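Local coordinates for protein neuraminidase (PDB 4K3Y) that is a neuraminidase-like surface glycoprotein of a bat influenza A virus, folded as a six-bladed beta propeller whose enzymatic role cannot be taken for granted, at residues P197-T202 with V206-T211; F221-Q226 with T231-C236; F267-E270 with S274-G277; G320-A325 with L353-G358. All blocks are in the same frame, centred on the assembly; numbering follows the deposited sequence.

In the fold
Interactions 1 and 2 are the inner and outer hairpins of one propeller blade, with centres 8 Å apart. Backbone bonds between their middle strands, such as C208 N to L222 O at 2.8 Å, join them into a four-stranded sheet. Interaction 3 opens the next blade, where T209 OG1 meets M268 N at 2.9 Å. Interaction 4 lies in the blade after that: Q323 NE2 reaches Y201 O at 2.7 Å, and F267 CD2 packs against L321 CD1 at 3.6 Å. Interactions 2 and 4 do not touch, their nearest atoms being about 7 Å apart. The bound calcium ion, held by N212, D216 and G262, lies about 10 Å from G210 of interaction 1 and from the side chain of M268 of interaction 3.

Interaction 1. Residues P197-T202 with V206-T211; sequences PTCYYT and VKCTGT
K207 lies across the ring of Y200, its CB over one face at 4.0 Å from the ring centroid in a CH-pi contact. The Y200 ring is brought there by a chi1 of 64°, which sets CG between the backbone N and the carbonyl carbon and leans the ring toward the neighbouring strand. The lysine chain runs extended past the rim of the ring: CD comes 3.4 Å from Y200 OH, and NZ ends 3.6 Å from T202 CG2. The phenol oxygen itself is hydrogen-bonded to the backbone O of E270. On the reverse face of the sheet C199 and C208 form a disulfide, SG to SG 2.1 Å with a chi3 of 108°, at a non-hydrogen-bonded pair. Apolar carbons flank it: C199 CB touches V206 CG1 at 4.0 Å, while P197 CB meets C208 CB at 3.8 Å. Paired backbone bonds at T198 with T209 and at Y200 with K207 bracket the disulfide; the one from K207 N to Y200 O, 2.8 Å, is nearly straight at 175°. This disulfide-bridged antiparallel hairpin supplies the first two strands of one four-stranded blade of the neuraminidase beta propeller.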
# COMPACT_ATOMS: atom_id res chain seq x y z
N PRO C 197 11.87 29.88 -9.87
CA PRO C 197 12.16 30.27 -8.48
C PRO C 197 11.93 29.13 -7.48
O PRO C 197 10.97 28.36 -7.62
CB PRO C 197 11.18 31.42 -8.21
CG PRO C 197 10.09 31.26 -9.25
CD PRO C 197 10.75 30.66 -10.46
N THR C 198 12.84 28.99 -6.51
CA THR C 198 12.63 28.11 -5.37
C THR C 198 12.45 29.00 -4.17
O THR C 198 13.14 30.02 -4.02
CB THR C 198 13.80 27.13 -5.12
OG1 THR C 198 15.05 27.78 -5.43
CG2 THR C 198 13.67 25.94 -5.99
N CYS C 199 11.53 28.62 -3.31
CA CYS C 199 11.06 29.57 -2.32
C CYS C 199 11.04 29.00 -0.91
O CYS C 199 11.04 27.78 -0.72
CB CYS C 199 9.68 30.09 -2.73
SG CYS C 199 9.55 30.63 -4.46
N TYR C 200 11.03 29.89 0.07
CA TYR C 200 10.78 29.52 1.46
C TYR C 200 9.99 30.63 2.13
O TYR C 200 9.95 31.76 1.66
CB TYR C 200 12.09 29.24 2.20
CG TYR C 200 13.01 30.43 2.35
CD1 TYR C 200 13.86 30.82 1.32
CD2 TYR C 200 13.04 31.15 3.53
CE1 TYR C 200 14.70 31.91 1.46
CE2 TYR C 200 13.87 32.24 3.68
CZ TYR C 200 14.70 32.61 2.64
OH TYR C 200 15.53 33.69 2.79
N TYR C 201 9.33 30.30 3.24
CA TYR C 201 8.59 31.31 4.00
C TYR C 201 9.27 31.58 5.33
O TYR C 201 9.67 30.65 6.05
CB TYR C 201 7.15 30.83 4.26
CG TYR C 201 6.34 31.76 5.14
CD1 TYR C 201 5.70 32.86 4.59
CD2 TYR C 201 6.21 31.53 6.51
CE1 TYR C 201 4.95 33.72 5.37
CE2 TYR C 201 5.47 32.40 7.31
CZ TYR C 201 4.84 33.49 6.73
OH TYR C 201 4.09 34.37 7.49
N THR C 202 9.42 32.86 5.66
CA THR C 202 9.72 33.24 7.03
C THR C 202 9.40 34.71 7.25
O THR C 202 9.44 35.49 6.30
CB THR C 202 11.18 32.93 7.40
OG1 THR C 202 11.37 33.10 8.81
CG2 THR C 202 12.13 33.85 6.63
N VAL C 206 7.21 35.49 1.65
CA VAL C 206 7.73 34.42 0.82
C VAL C 206 9.00 34.93 0.16
O VAL C 206 9.01 36.04 -0.38
CB VAL C 206 6.76 33.99 -0.28
CG1 VAL C 206 7.39 32.89 -1.14
CG2 VAL C 206 5.47 33.49 0.33
N LYS C 207 10.06 34.14 0.21
CA LYS C 207 11.32 34.54 -0.41
C LYS C 207 11.76 33.53 -1.49
O LYS C 207 11.79 32.32 -1.23
CB LYS C 207 12.38 34.75 0.67
CG LYS C 207 11.97 35.76 1.73
CD LYS C 207 13.17 36.13 2.60
CE LYS C 207 12.77 36.88 3.87
NZ LYS C 207 13.76 36.63 4.97
N CYS C 208 12.08 34.02 -2.68
CA CYS C 208 12.39 33.14 -3.80
C CYS C 208 13.74 33.46 -4.44
O CYS C 208 14.15 34.62 -4.49
CB CYS C 208 11.29 33.23 -4.86
SG CYS C 208 9.71 32.74 -4.24
N THR C 209 14.42 32.43 -4.92
CA THR C 209 15.65 32.63 -5.69
C THR C 209 15.41 32.16 -7.09
O THR C 209 15.06 31.00 -7.31
CB THR C 209 16.81 31.81 -5.13
OG1 THR C 209 17.07 32.22 -3.78
CG2 THR C 209 18.04 32.04 -5.97
N GLY C 210 15.56 33.05 -8.06
CA GLY C 210 15.34 32.69 -9.45
C GLY C 210 16.63 32.39 -10.19
O GLY C 210 17.73 32.45 -9.61
N THR C 211 16.49 32.05 -11.47
CA THR C 211 17.62 31.80 -12.36
C THR C 211 17.55 32.76 -13.56
O THR C 211 16.53 32.79 -14.27
CB THR C 211 17.62 30.32 -12.86
OG1 THR C 211 17.65 29.43 -11.73
CG2 THR C 211 18.83 30.04 -13.75

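Interaction 2. Residues F221-Q226 with T231-C236; sequences FLEFDQ and TFKEPC
L222 packs over one face of the F232 ring on the densely filled side of this antiparallel hairpin. The leucine CG makes a CH-pi contact 3.9 Å from the ring centroid, and its CD2 hangs above the middle of the ring while also touching T231 O at 3.5 Å. F232 CG lies beside its own backbone N, with a chi1 of -82°, which tips the ring back over the partner strand; CD1 comes 3.5 Å from F221 O. F192 and F194 meet the same ring edge-to-face, making a small aromatic cluster on this side. Backbone bonds on both flanks, F221 with K233 and E223 with T231, hold L222 opposite F232 at a non-hydrogen-bonded pair. The other face is looser and more polar. E223 and T231 run side by side, the methyl CG2 of the threonine 3.6 Å from E223 OE2. The extended K233 chain crosses the glutamate to place NZ 3.8 Å from OE2, a long salt bridge between two partly exposed residues. F221 starts on this face too, but its ring leads away from strand 231-233, toward K207, T209 and F298. Beyond K233 the chain leaves the sheet, and C236 is tied by a disulfide to C253. Strand 230-233 is the outermost of its blade; strand 221-224 bonds on its other edge to strand 205-211, and L222 rests on I159 of strand 155-162 in the preceding blade.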
# COMPACT_ATOMS: atom_id res chain seq x y z
N PHE C 221 16.54 37.70 -6.97
CA PHE C 221 15.84 37.41 -5.72
C PHE C 221 14.49 38.13 -5.59
O PHE C 221 14.35 39.28 -6.02
CB PHE C 221 16.73 37.79 -4.54
CG PHE C 221 16.40 37.07 -3.27
CD1 PHE C 221 16.88 35.79 -3.06
CD2 PHE C 221 15.63 37.67 -2.29
CE1 PHE C 221 16.59 35.10 -1.89
CE2 PHE C 221 15.33 36.99 -1.11
CZ PHE C 221 15.81 35.70 -0.91
N LEU C 222 13.52 37.47 -4.98
CA LEU C 222 12.19 38.03 -4.78
C LEU C 222 11.75 37.83 -3.34
O LEU C 222 12.09 36.82 -2.70
CB LEU C 222 11.18 37.31 -5.70
CG LEU C 222 10.05 38.06 -6.42
CD1 LEU C 222 8.90 37.11 -6.69
CD2 LEU C 222 9.58 39.29 -5.68
N GLU C 223 11.00 38.80 -2.81
CA GLU C 223 10.25 38.61 -1.57
C GLU C 223 8.87 39.25 -1.76
O GLU C 223 8.72 40.22 -2.50
CB GLU C 223 10.99 39.17 -0.36
CG GLU C 223 11.07 40.69 -0.26
CD GLU C 223 11.85 41.16 0.96
OE1 GLU C 223 12.66 40.36 1.49
OE2 GLU C 223 11.64 42.33 1.38
N PHE C 224 7.86 38.68 -1.11
CA PHE C 224 6.50 39.22 -1.21
C PHE C 224 5.60 38.72 -0.08
O PHE C 224 5.83 37.64 0.48
CB PHE C 224 5.88 38.88 -2.57
CG PHE C 224 5.71 37.41 -2.82
CD1 PHE C 224 6.73 36.67 -3.41
CD2 PHE C 224 4.53 36.75 -2.47
CE1 PHE C 224 6.57 35.31 -3.65
CE2 PHE C 224 4.36 35.38 -2.70
CZ PHE C 224 5.37 34.66 -3.29
N ASP C 225 4.59 39.53 0.26
CA ASP C 225 3.61 39.13 1.26
C ASP C 225 2.29 38.79 0.59
O ASP C 225 2.20 38.80 -0.64
CB ASP C 225 3.44 40.20 2.36
CG ASP C 225 3.25 41.60 1.80
OD1 ASP C 225 2.46 41.77 0.84
OD2 ASP C 225 3.89 42.54 2.33
N GLN C 226 1.27 38.49 1.40
CA GLN C 226 -0.01 38.01 0.89
C GLN C 226 -0.78 39.07 0.11
O GLN C 226 -1.67 38.74 -0.68
CB GLN C 226 -0.88 37.43 2.01
CG GLN C 226 -1.06 38.34 3.22
CD GLN C 226 -1.77 37.63 4.36
OE1 GLN C 226 -2.48 36.64 4.15
NE2 GLN C 226 -1.57 38.11 5.57
N THR C 231 9.29 43.10 -3.66
CA THR C 231 10.47 43.77 -4.14
C THR C 231 11.44 42.70 -4.66
O THR C 231 11.61 41.64 -4.05
CB THR C 231 11.08 44.70 -3.06
OG1 THR C 231 12.49 44.83 -3.28
CG2 THR C 231 10.83 44.15 -1.66
N PHE C 232 12.02 42.97 -5.83
CA PHE C 232 13.08 42.13 -6.38
C PHE C 232 14.41 42.65 -5.85
O PHE C 232 14.65 43.86 -5.83
CB PHE C 232 13.09 42.21 -7.91
CG PHE C 232 12.09 41.31 -8.59
CD1 PHE C 232 12.35 39.95 -8.77
CD2 PHE C 232 10.89 41.82 -9.09
CE1 PHE C 232 11.43 39.12 -9.41
CE2 PHE C 232 9.97 40.99 -9.74
CZ PHE C 232 10.25 39.64 -9.90
N LYS C 233 15.30 41.76 -5.42
CA LYS C 233 16.62 42.19 -4.99
C LYS C 233 17.74 41.56 -5.81
O LYS C 233 17.52 40.58 -6.53
CB LYS C 233 16.82 41.92 -3.50
CG LYS C 233 15.63 42.34 -2.66
CD LYS C 233 16.05 42.68 -1.24
CE LYS C 233 14.86 43.14 -0.41
NZ LYS C 233 15.27 43.39 1.00
N GLU C 234 18.93 42.13 -5.73
CA GLU C 234 20.08 41.55 -6.39
C GLU C 234 21.22 41.41 -5.40
O GLU C 234 21.65 42.39 -4.80
CB GLU C 234 20.54 42.41 -7.56
CG GLU C 234 21.84 41.93 -8.18
CD GLU C 234 21.63 40.82 -9.20
OE1 GLU C 234 20.46 40.53 -9.55
OE2 GLU C 234 22.64 40.24 -9.67
N PRO C 235 21.72 40.18 -5.23
CA PRO C 235 22.79 39.90 -4.27
C PRO C 235 24.05 40.71 -4.58
O PRO C 235 24.47 40.84 -5.74
CB PRO C 235 23.05 38.40 -4.44
CG PRO C 235 22.49 38.05 -5.78
CD PRO C 235 21.33 38.98 -6.00
N CYS C 236 24.62 41.27 -3.52
CA CYS C 236 25.78 42.13 -3.63
C CYS C 236 27.06 41.32 -3.40
O CYS C 236 28.11 41.86 -3.06
CB CYS C 236 25.66 43.29 -2.63
SG CYS C 236 24.19 44.34 -2.88

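Interaction 3. Residues F267-E270 with S274-G277; sequences FMIE and SWIG
I269 and W275 stand side by side on one face of the hairpin, pointing the same way from a hydrogen-bonded pair. The isoleucine CB meets the edge of the indole near its plane, 3.9 Å from W275 CD1. One branch, CG2, stays by that same atom at 4.1 Å. The other leaves through CG1, which lies beside the backbone N (chi1 -56°) and carries the chain on, extended, to CD1; this tip returns to W275 CD1 at 4.0 Å. Paired across the strands on the same face, the two groups lie alongside each other, and the indole goes on to meet W21 edge-to-face. Beneath them I269 N bonds to W275 O at 2.8 Å, and W275 N bonds back to I269 O. This is the inner hairpin of a propeller blade, strand 273-279 pairing on its far edge with strand 286-294. M268 and I276 face the other way, their CG and CG1 atoms 4.2 Å apart. Toward F267 the strands spread, and a water takes over, hydrogen-bonded to F267 O at 3.0 Å and to G277 O at 2.6 Å. At the turn end E270 bends at chi2 so that OE1 nears S274 OG, although the stronger polar partners lie elsewhere: T296 for the glutamate, the backbone O of G295 for the serine.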
# COMPACT_ATOMS: atom_id res chain seq x y z
N PHE C 267 19.53 27.96 -5.59
CA PHE C 267 18.94 28.76 -4.52
C PHE C 267 19.96 29.59 -3.76
O PHE C 267 21.18 29.34 -3.78
CB PHE C 267 18.20 27.84 -3.53
CG PHE C 267 19.10 26.82 -2.84
CD1 PHE C 267 19.31 25.56 -3.40
CD2 PHE C 267 19.73 27.13 -1.63
CE1 PHE C 267 20.15 24.63 -2.78
CE2 PHE C 267 20.57 26.19 -1.00
CZ PHE C 267 20.78 24.95 -1.58
N MET C 268 19.44 30.61 -3.08
CA MET C 268 20.15 31.36 -2.07
C MET C 268 19.25 31.38 -0.84
O MET C 268 18.01 31.33 -0.96
CB MET C 268 20.41 32.79 -2.55
CG MET C 268 21.41 32.92 -3.70
SD MET C 268 21.47 34.60 -4.38
CE MET C 268 22.80 34.46 -5.59
N ILE C 269 19.84 31.42 0.35
CA ILE C 269 19.03 31.58 1.56
C ILE C 269 19.35 32.90 2.23
O ILE C 269 20.50 33.14 2.62
CB ILE C 269 19.26 30.45 2.58
CG1 ILE C 269 18.99 29.08 1.95
CG2 ILE C 269 18.37 30.67 3.82
CD1 ILE C 269 19.35 27.91 2.85
N GLU C 270 18.33 33.76 2.38
CA GLU C 270 18.51 35.06 3.02
C GLU C 270 18.09 35.04 4.49
O GLU C 270 16.94 34.71 4.83
CB GLU C 270 17.74 36.15 2.28
CG GLU C 270 17.61 37.44 3.06
CD GLU C 270 18.85 38.31 3.00
OE1 GLU C 270 19.90 37.83 2.52
OE2 GLU C 270 18.78 39.48 3.43
N SER C 274 23.23 34.01 5.94
CA SER C 274 22.85 33.76 4.56
C SER C 274 23.67 32.64 3.94
O SER C 274 24.75 32.29 4.42
CB SER C 274 22.96 35.03 3.72
OG SER C 274 21.84 35.87 3.95
N TRP C 275 23.15 32.07 2.86
CA TRP C 275 23.81 30.96 2.22
C TRP C 275 23.69 31.08 0.71
O TRP C 275 22.67 31.55 0.18
CB TRP C 275 23.16 29.64 2.63
CG TRP C 275 23.14 29.33 4.11
CD1 TRP C 275 22.16 29.68 5.01
CD2 TRP C 275 24.11 28.56 4.85
NE1 TRP C 275 22.48 29.19 6.26
CE2 TRP C 275 23.66 28.50 6.19
CE3 TRP C 275 25.31 27.93 4.50
CZ2 TRP C 275 24.38 27.83 7.19
CZ3 TRP C 275 26.03 27.26 5.50
CH2 TRP C 275 25.56 27.22 6.83
N ILE C 276 24.74 30.66 0.01
CA ILE C 276 24.68 30.46 -1.42
C ILE C 276 25.11 29.04 -1.72
O ILE C 276 26.23 28.65 -1.37
CB ILE C 276 25.61 31.39 -2.16
CG1 ILE C 276 25.24 32.84 -1.86
CG2 ILE C 276 25.53 31.11 -3.66
CD1 ILE C 276 26.24 33.81 -2.39
N GLY C 277 24.22 28.27 -2.34
CA GLY C 277 24.59 26.95 -2.80
C GLY C 277 24.89 26.99 -4.28
O GLY C 277 24.12 27.54 -5.07
O HOH W 1 23.20 29.76 -6.00

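Interaction 4. Residues G320-A325 with L353-G358; sequences GLYQPA and LITFCG
Y322 reaches across to T355 with its phenol oxygen, OH lying 3.4 Å from T355 CB and 3.8 Å from its methyl CG2. The two side chains cross at about a right angle, and the methyl approaches the ring obliquely, 4.2 Å from CE1. The same oxygen comes 4.0 Å from C357 SG, so it sits over two residues of one strand face by van der Waals contact. A chi1 of 72° swings the tyrosine CG in between its backbone N and carbonyl carbon, aiming the ring over the intervening strand. That strand, 335-343, lies between the two in a propeller blade ordered 20-26, 349-359, 335-343, 315-322, in which the N-terminal strand 20-26 supplies the outermost member and closes the ring of blades. C335 at the head of 335-343 is backbone-bonded to Y322 and disulfide-bonded to C357, fixing both sides of the contact. T355 turns its hydroxyl elsewhere: OG1 is hydrogen-bonded to T24 OG1 on strand 20-26, leaving the CB and methyl side toward the tyrosine. T24 also packs against Y322 and C357. Farther out, C357 touches I130 of a second subunit, bringing the contact close to an interface of the tetramer.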
# COMPACT_ATOMS: atom_id res chain seq x y z
N GLY C 320 16.96 22.84 -5.25
CA GLY C 320 15.79 23.57 -4.80
C GLY C 320 15.53 23.57 -3.31
O GLY C 320 16.13 22.78 -2.58
N LEU C 321 14.65 24.45 -2.86
CA LEU C 321 14.35 24.57 -1.43
C LEU C 321 13.02 23.90 -1.03
O LEU C 321 12.11 23.77 -1.85
CB LEU C 321 14.29 26.05 -1.05
CG LEU C 321 15.35 26.70 -0.17
CD1 LEU C 321 16.67 25.95 -0.19
CD2 LEU C 321 15.52 28.14 -0.62
N TYR C 322 12.91 23.49 0.24
CA TYR C 322 11.63 23.02 0.78
C TYR C 322 11.56 23.09 2.31
O TYR C 322 12.58 22.92 2.98
CB TYR C 322 11.29 21.60 0.29
CG TYR C 322 12.12 20.48 0.87
CD1 TYR C 322 13.38 20.17 0.35
CD2 TYR C 322 11.63 19.70 1.92
CE1 TYR C 322 14.15 19.12 0.88
CE2 TYR C 322 12.39 18.65 2.45
CZ TYR C 322 13.64 18.37 1.93
OH TYR C 322 14.38 17.33 2.45
N GLN C 323 10.37 23.37 2.84
CA GLN C 323 10.14 23.41 4.29
C GLN C 323 9.21 22.29 4.78
O GLN C 323 8.03 22.26 4.42
CB GLN C 323 9.58 24.77 4.70
CG GLN C 323 10.58 25.90 4.60
CD GLN C 323 9.92 27.29 4.63
OE1 GLN C 323 8.93 27.55 3.92
NE2 GLN C 323 10.46 28.18 5.47
N PRO C 324 9.73 21.37 5.61
CA PRO C 324 8.91 20.32 6.22
C PRO C 324 7.95 20.93 7.23
O PRO C 324 8.38 21.86 7.93
CB PRO C 324 9.94 19.44 6.95
CG PRO C 324 11.27 19.82 6.40
CD PRO C 324 11.15 21.27 6.02
N ALA C 325 6.70 20.46 7.32
CA ALA C 325 5.79 21.02 8.32
C ALA C 325 4.84 20.01 8.95
O ALA C 325 3.64 20.28 9.12
CB ALA C 325 5.01 22.21 7.75
N LEU C 353 18.35 12.00 -6.38
CA LEU C 353 18.13 13.05 -5.41
C LEU C 353 18.93 12.85 -4.15
O LEU C 353 19.02 11.72 -3.62
CB LEU C 353 16.65 13.02 -5.05
CG LEU C 353 15.80 14.24 -5.33
CD1 LEU C 353 14.86 14.41 -4.16
CD2 LEU C 353 16.67 15.45 -5.50
N ILE C 354 19.53 13.95 -3.67
CA ILE C 354 20.06 14.03 -2.32
C ILE C 354 19.33 15.19 -1.69
O ILE C 354 19.03 16.19 -2.37
CB ILE C 354 21.54 14.37 -2.31
CG1 ILE C 354 22.24 13.63 -3.42
CG2 ILE C 354 22.19 14.02 -0.96
CD1 ILE C 354 23.62 13.33 -3.04
N THR C 355 19.03 15.07 -0.39
CA THR C 355 18.39 16.16 0.33
C THR C 355 19.20 16.49 1.58
O THR C 355 19.91 15.64 2.12
CB THR C 355 16.92 15.83 0.68
OG1 THR C 355 16.87 14.60 1.39
CG2 THR C 355 16.07 15.71 -0.58
N PHE C 356 19.09 17.73 2.04
CA PHE C 356 19.85 18.19 3.19
C PHE C 356 18.93 19.05 4.00
O PHE C 356 18.14 19.80 3.43
CB PHE C 356 21.04 19.06 2.73
CG PHE C 356 22.21 18.28 2.20
CD1 PHE C 356 22.30 17.97 0.84
CD2 PHE C 356 23.23 17.87 3.06
CE1 PHE C 356 23.40 17.23 0.35
CE2 PHE C 356 24.32 17.15 2.58
CZ PHE C 356 24.42 16.83 1.23
N CYS C 357 19.03 18.96 5.32
CA CYS C 357 18.30 19.86 6.22
C CYS C 357 19.29 20.51 7.14
O CYS C 357 20.38 19.97 7.37
CB CYS C 357 17.23 19.10 7.01
SG CYS C 357 15.90 18.46 5.95
N GLY C 358 18.94 21.67 7.67
CA GLY C 358 19.88 22.42 8.48
C GLY C 358 20.04 21.93 9.92
O GLY C 358 19.07 21.47 10.54